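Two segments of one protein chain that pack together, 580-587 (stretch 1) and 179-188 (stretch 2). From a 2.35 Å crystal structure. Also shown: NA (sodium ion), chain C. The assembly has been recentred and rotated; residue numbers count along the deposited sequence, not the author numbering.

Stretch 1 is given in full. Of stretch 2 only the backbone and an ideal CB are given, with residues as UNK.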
ATOM      1  N   ASP A 580      -2.122 -25.670   4.823  1.00 21.94           N
ATOM      2  CA  ASP A 580      -1.985 -24.362   5.452  1.00 19.85           C
ATOM      3  C   ASP A 580      -2.285 -23.270   4.441  1.00 20.39           C
ATOM      4  O   ASP A 580      -1.794 -23.310   3.311  1.00 21.54           O
ATOM      5  CB  ASP A 580      -0.564 -24.179   5.992  1.00 20.11           C
ATOM      6  CG  ASP A 580      -0.292 -24.998   7.230  1.00 22.04           C
ATOM      7  OD1 ASP A 580      -1.195 -25.754   7.645  1.00 22.06           O
ATOM      8  OD2 ASP A 580       0.838 -24.882   7.789  1.00 21.89           O
ATOM      9  N   PHE A 581      -3.088 -22.293   4.843  1.00 19.89           N
ATOM     10  CA  PHE A 581      -3.469 -21.228   3.930  1.00 18.97           C
ATOM     11  C   PHE A 581      -3.520 -19.916   4.694  1.00 20.32           C
ATOM     12  O   PHE A 581      -3.625 -19.892   5.924  1.00 21.68           O
ATOM     13  CB  PHE A 581      -4.818 -21.523   3.269  1.00 20.55           C
ATOM     14  CG  PHE A 581      -5.968 -21.425   4.218  1.00 25.27           C
ATOM     15  CD1 PHE A 581      -6.340 -22.521   4.982  1.00 18.16           C
ATOM     16  CD2 PHE A 581      -6.663 -20.216   4.379  1.00 20.39           C
ATOM     17  CE1 PHE A 581      -7.391 -22.433   5.874  1.00 20.53           C
ATOM     18  CE2 PHE A 581      -7.706 -20.123   5.268  1.00 20.86           C
ATOM     19  CZ  PHE A 581      -8.089 -21.238   6.016  1.00 21.58           C
ATOM     20  N   SER A 582      -3.426 -18.817   3.955  1.00 21.91           N
ATOM     21  CA  SER A 582      -3.393 -17.508   4.590  1.00 19.82           C
ATOM     22  C   SER A 582      -4.790 -17.051   5.000  1.00 20.43           C
ATOM     23  O   SER A 582      -5.769 -17.225   4.263  1.00 18.43           O
ATOM     24  CB  SER A 582      -2.798 -16.469   3.653  1.00 21.92           C
ATOM     25  OG  SER A 582      -2.845 -15.172   4.250  1.00 21.26           O
ATOM     26  N   THR A 583      -4.873 -16.441   6.182  1.00 18.97           N
ATOM     27  CA  THR A 583      -6.101 -15.857   6.648  1.00 19.18           C
ATOM     28  C   THR A 583      -5.793 -14.513   7.285  1.00 18.59           C
ATOM     29  O   THR A 583      -4.786 -14.386   7.999  1.00 18.97           O
ATOM     30  CB  THR A 583      -6.816 -16.749   7.663  1.00 20.72           C
ATOM     31  OG1 THR A 583      -7.881 -16.000   8.254  1.00 21.79           O
ATOM     32  CG2 THR A 583      -5.853 -17.202   8.743  1.00 18.37           C
ATOM     33  N   PRO A 584      -6.632 -13.499   7.054  1.00 16.49           N
ATOM     34  CA  PRO A 584      -6.345 -12.177   7.623  1.00 20.52           C
ATOM     35  C   PRO A 584      -6.621 -12.115   9.105  1.00 22.60           C
ATOM     36  O   PRO A 584      -6.221 -11.138   9.750  1.00 19.46           O
ATOM     37  CB  PRO A 584      -7.284 -11.239   6.843  1.00 18.29           C
ATOM     38  CG  PRO A 584      -8.442 -12.126   6.462  1.00 19.10           C
ATOM     39  CD  PRO A 584      -7.879 -13.511   6.269  1.00 18.50           C
ATOM     40  N   LEU A 585      -7.284 -13.139   9.655  1.00 21.29           N
ATOM     41  CA  LEU A 585      -7.837 -13.094  11.001  1.00 19.30           C
ATOM     42  C   LEU A 585      -6.853 -13.502  12.080  1.00 20.76           C
ATOM     43  O   LEU A 585      -7.128 -13.280  13.260  1.00 21.19           O
ATOM     44  CB  LEU A 585      -9.059 -14.007  11.094  1.00 21.84           C
ATOM     45  CG  LEU A 585     -10.200 -13.738  10.123  1.00 20.98           C
ATOM     46  CD1 LEU A 585     -11.372 -14.557  10.556  1.00 20.39           C
ATOM     47  CD2 LEU A 585     -10.550 -12.228  10.054  1.00 19.97           C
ATOM     48  N   ARG A 586      -5.722 -14.094  11.725  1.00 21.61           N
ATOM     49  CA  ARG A 586      -4.802 -14.653  12.708  1.00 23.58           C
ATOM     50  C   ARG A 586      -3.437 -13.973  12.623  1.00 25.18           C
ATOM     51  O   ARG A 586      -2.445 -14.609  12.230  1.00 26.76           O
ATOM     52  CB  ARG A 586      -4.673 -16.161  12.499  1.00 22.82           C
ATOM     53  CG  ARG A 586      -5.992 -16.933  12.568  1.00 23.85           C
ATOM     54  CD  ARG A 586      -6.321 -17.422  13.966  1.00 26.64           C
ATOM     55  NE  ARG A 586      -6.606 -16.331  14.897  1.00 30.79           N
ATOM     56  CZ  ARG A 586      -7.814 -15.786  15.072  1.00 30.88           C
ATOM     57  NH1 ARG A 586      -8.854 -16.234  14.383  1.00 32.07           N
ATOM     58  NH2 ARG A 586      -7.986 -14.787  15.936  1.00 33.86           N
ATOM     59  N   PRO A 587      -3.335 -12.696  13.024  1.00 22.44           N
ATOM     60  CA  PRO A 587      -2.014 -12.040  13.022  1.00 24.01           C
ATOM     61  C   PRO A 587      -0.996 -12.718  13.921  1.00 27.03           C
ATOM     62  O   PRO A 587       0.209 -12.641  13.660  1.00 25.00           O
ATOM     63  CB  PRO A 587      -2.333 -10.619  13.513  1.00 23.79           C
ATOM     64  CG  PRO A 587      -3.580 -10.800  14.333  1.00 26.58           C
ATOM     65  CD  PRO A 587      -4.379 -11.791  13.535  1.00 22.94           C
ATOM     66  N   UNK A 179     -18.199 -12.261   3.410  1.00 22.73           N
ATOM     67  CA  UNK A 179     -17.964 -11.269   4.438  1.00 18.23           C
ATOM     68  C   UNK A 179     -16.500 -11.192   4.805  1.00 20.91           C
ATOM     69  O   UNK A 179     -15.804 -12.215   4.899  1.00 17.63           O
ATOM     70  CB  UNK A 179     -18.802 -11.579   5.680  1.00 18.23           C
ATOM     71  N   UNK A 180     -16.052  -9.972   5.113  1.00 18.94           N
ATOM     72  CA  UNK A 180     -14.682  -9.858   5.596  1.00 17.10           C
ATOM     73  C   UNK A 180     -14.497 -10.457   6.986  1.00 19.69           C
ATOM     74  O   UNK A 180     -13.373 -10.478   7.495  1.00 19.33           O
ATOM     75  CB  UNK A 180     -14.258  -8.388   5.610  1.00 17.10           C
ATOM     76  N   UNK A 181     -15.556 -10.920   7.635  1.00 19.03           N
ATOM     77  CA  UNK A 181     -15.352 -11.718   8.832  1.00 20.14           C
ATOM     78  C   UNK A 181     -14.876 -13.136   8.518  1.00 21.34           C
ATOM     79  O   UNK A 181     -14.510 -13.864   9.445  1.00 22.73           O
ATOM     80  CB  UNK A 181     -16.649 -11.775   9.642  1.00 20.14           C
ATOM     81  N   UNK A 182     -14.845 -13.526   7.238  1.00 20.47           N
ATOM     82  CA  UNK A 182     -14.419 -14.860   6.838  1.00 20.02           C
ATOM     83  C   UNK A 182     -12.969 -15.116   7.220  1.00 23.06           C
ATOM     84  O   UNK A 182     -12.138 -14.202   7.248  1.00 19.21           O
ATOM     85  CB  UNK A 182     -14.606 -15.048   5.331  1.00 20.02           C
ATOM     86  N   UNK A 183     -12.670 -16.391   7.479  1.00 20.72           N
ATOM     87  CA  UNK A 183     -11.329 -16.858   7.829  1.00 20.71           C
ATOM     88  C   UNK A 183     -10.475 -17.181   6.591  1.00 20.95           C
ATOM     89  O   UNK A 183      -9.752 -18.186   6.537  1.00 22.71           O
ATOM     90  CB  UNK A 183     -11.432 -18.096   8.722  1.00 20.71           C
ATOM     91  N   UNK A 184     -10.549 -16.335   5.567  1.00 19.99           N
ATOM     92  CA  UNK A 184      -9.672 -16.414   4.402  1.00 18.99           C
ATOM     93  C   UNK A 184      -9.588 -15.021   3.794  1.00 19.75           C
ATOM     94  O   UNK A 184     -10.381 -14.133   4.128  1.00 23.61           O
ATOM     95  CB  UNK A 184     -10.178 -17.436   3.383  1.00 18.99           C
ATOM     96  N   UNK A 185      -8.596 -14.814   2.920  1.00 21.10           N
ATOM     97  CA  UNK A 185      -8.457 -13.511   2.263  1.00 19.50           C
ATOM     98  C   UNK A 185      -9.456 -13.405   1.124  1.00 20.06           C
ATOM     99  O   UNK A 185      -9.694 -14.385   0.412  1.00 20.51           O
ATOM    100  CB  UNK A 185      -7.032 -13.306   1.745  1.00 19.50           C
ATOM    101  N   UNK A 186     -10.061 -12.218   0.977  1.00 19.68           N
ATOM    102  CA  UNK A 186     -10.799 -11.837  -0.230  1.00 17.83           C
ATOM    103  C   UNK A 186      -9.762 -11.278  -1.193  1.00 22.75           C
ATOM    104  O   UNK A 186      -9.505 -10.068  -1.239  1.00 20.10           O
ATOM    105  CB  UNK A 186     -11.908 -10.825   0.063  1.00 17.83           C
ATOM    106  N   UNK A 187      -9.173 -12.181  -1.973  1.00 18.02           N
ATOM    107  CA  UNK A 187      -8.042 -11.861  -2.827  1.00 20.68           C
ATOM    108  C   UNK A 187      -8.434 -10.914  -3.959  1.00 18.83           C
ATOM    109  O   UNK A 187      -9.569 -10.901  -4.427  1.00 18.06           O
ATOM    110  CB  UNK A 187      -7.442 -13.145  -3.403  1.00 20.68           C
ATOM    111  N   UNK A 188      -7.463 -10.131  -4.417  1.00 24.18           N
ATOM    112  CA  UNK A 188      -7.669  -9.211  -5.525  1.00 20.95           C
ATOM    113  C   UNK A 188      -6.830  -9.590  -6.733  1.00 23.59           C
ATOM    114  O   UNK A 188      -5.748 -10.167  -6.602  1.00 19.61           O
ATOM    115  CB  UNK A 188      -7.344  -7.780  -5.092  1.00 20.95           C
TER
HETATM  116 NA    NA C 901      -2.930 -23.166   0.909  1.00 30.90          NA

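Position 179 opens a type I turn that closes at 182, and nothing of stretch 1 lies within 5.5 Å of its ideal CB. Stretch 1 therefore sets no preference, but the turn favours a small polar residue that can accept a bond from the backbone two residues on. It is S179, whose OG accepts a hydrogen bond from N of the residue at 181 at 2.7 Å.

Positions 180 and 181 occupy the middle of the turn. CA-to-CB runs sideways at 180 and away at 181, so many side chains would fit both; the backbone makes the contact instead. D180 and M181 present their carbonyls to the leucine of stretch 1: L585 CD2 is 4.2 Å from D180 O, and L585 CD1 is 3.4 Å from M181 O.

At 182 the CB again points sideways and finds no partner in stretch 1, while the peptide oxygen faces it. A short polar side chain could fold back onto the turn. S182 does so: its OG donates to S179 O at 2.8 Å, the same oxygen that accepts from S182 N at 2.8 Å. L585 CD1 lies 3.4 Å from S182 O.

At 183 the CB starts sideways, but the ideal atom lies 4.0 Å from L585 CD1 and 4.2 Å from T583 OG1, with R586 nearby. That hydroxyl already accepts from L585 N (3.2 Å to T583 OG1), leaving its proton free for an acceptor. Asp suits this best; Asn, or Glu if it could bend back, is also plausible. It is D183, in the t rotamer, whose end comes nearer: T583 OG1 donates to D183 OD1 at 2.7 Å. A water weakly links the same carboxylate oxygen to the arginine, 2.8 Å from D183 OD1 and 2.8 Å from R586 NH1. The backbone contributes too, D183 O lying at the ring edge of F581, 3.1 Å from CE2.

At 184 CA-to-CB points away overall, although the ideal CB is 4.1 Å from F581 CE2. An apolar residue that touches the phenylalanine through its first carbon and sends its bulk elsewhere would serve, aromatic or aliphatic. F184 fits this, and the ring beyond CB makes none of the contacts with stretch 1.

Position 185 has its CB sideways, 4.6 Å from P584 CD and 4.8 Å from S582 O. A polar side chain of moderate length could reach the serine; Asn, Asp or Gln are reasonable. It is N185, in the m rotamer, whose side chain ends beside S582 and P584. Its backbone N also donates to a water, at 2.9 Å, which in turn donates to S582 O at 2.7 Å.

At 186 CA-to-CB points away and 188 is out of reach, so stretch 1 leaves both open; they are L186 and G188. At 187 the CB is out of range, so only a long side chain could return; Y187 does, its OH reaching 3.8 Å from S582 CB.

Stretch 2, residues 179-188: SDMSDFNLYG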
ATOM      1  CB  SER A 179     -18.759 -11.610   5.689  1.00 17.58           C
ATOM      2  OG  SER A 179     -18.177 -10.989   6.810  1.00 23.24           O
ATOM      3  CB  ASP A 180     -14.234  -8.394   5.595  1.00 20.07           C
ATOM      4  CG  ASP A 180     -13.765  -7.929   4.216  1.00 20.15           C
ATOM      5  OD1 ASP A 180     -12.682  -8.373   3.763  1.00 17.47           O
ATOM      6  OD2 ASP A 180     -14.490  -7.136   3.585  1.00 21.25           O
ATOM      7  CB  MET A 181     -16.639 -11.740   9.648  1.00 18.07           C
ATOM      8  CG  MET A 181     -17.145 -10.337   9.995  1.00 22.56           C
ATOM      9  SD  MET A 181     -18.591 -10.336  11.064  1.00 25.39           S
ATOM     10  CE  MET A 181     -17.848 -10.914  12.594  1.00 20.95           C
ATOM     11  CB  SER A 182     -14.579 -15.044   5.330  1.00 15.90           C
ATOM     12  OG  SER A 182     -15.948 -15.052   4.959  1.00 20.38           O
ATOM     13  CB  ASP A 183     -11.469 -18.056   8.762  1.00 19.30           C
ATOM     14  CG  ASP A 183     -10.150 -18.488   9.390  1.00 25.10           C
ATOM     15  OD1 ASP A 183      -9.341 -17.627   9.792  1.00 21.97           O
ATOM     16  OD2 ASP A 183      -9.947 -19.724   9.511  1.00 25.05           O
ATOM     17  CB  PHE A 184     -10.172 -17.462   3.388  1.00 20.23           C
ATOM     18  CG  PHE A 184     -11.546 -17.177   2.828  1.00 17.11           C
ATOM     19  CD1 PHE A 184     -12.696 -17.602   3.499  1.00 17.99           C
ATOM     20  CD2 PHE A 184     -11.694 -16.527   1.617  1.00 16.84           C
ATOM     21  CE1 PHE A 184     -13.977 -17.364   2.978  1.00 18.01           C
ATOM     22  CE2 PHE A 184     -12.972 -16.273   1.084  1.00 18.11           C
ATOM     23  CZ  PHE A 184     -14.116 -16.701   1.776  1.00 16.98           C
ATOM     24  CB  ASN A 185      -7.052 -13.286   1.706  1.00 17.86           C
ATOM     25  CG  ASN A 185      -5.971 -13.326   2.776  1.00 19.52           C
ATOM     26  OD1 ASN A 185      -5.179 -14.280   2.840  1.00 21.11           O
ATOM     27  ND2 ASN A 185      -5.907 -12.281   3.595  1.00 16.32           N
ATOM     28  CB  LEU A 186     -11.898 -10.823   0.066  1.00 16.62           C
ATOM     29  CG  LEU A 186     -13.276 -11.283   0.580  1.00 20.38           C
ATOM     30  CD1 LEU A 186     -13.180 -12.183   1.810  1.00 19.95           C
ATOM     31  CD2 LEU A 186     -14.186 -10.072   0.881  1.00 17.30           C
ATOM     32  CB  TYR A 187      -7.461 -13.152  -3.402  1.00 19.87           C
ATOM     33  CG  TYR A 187      -6.528 -13.884  -2.471  1.00 19.14           C
ATOM     34  CD1 TYR A 187      -5.459 -13.222  -1.881  1.00 20.45           C
ATOM     35  CD2 TYR A 187      -6.716 -15.235  -2.173  1.00 20.60           C
ATOM     36  CE1 TYR A 187      -4.583 -13.881  -1.038  1.00 20.67           C
ATOM     37  CE2 TYR A 187      -5.838 -15.919  -1.321  1.00 19.55           C
ATOM     38  CZ  TYR A 187      -4.774 -15.222  -0.751  1.00 22.23           C
ATOM     39  OH  TYR A 187      -3.877 -15.850   0.093  1.00 21.51           O
TER
HETATM   40  O   HOH W   1     -10.189 -17.723  12.492  1.00 25.90           O
HETATM   41  O   HOH W   2      -6.810 -16.800   1.848  1.00 22.02           O
HETATM   42  O   HOH W   3      -5.382 -24.497   0.563  1.00 22.60           O
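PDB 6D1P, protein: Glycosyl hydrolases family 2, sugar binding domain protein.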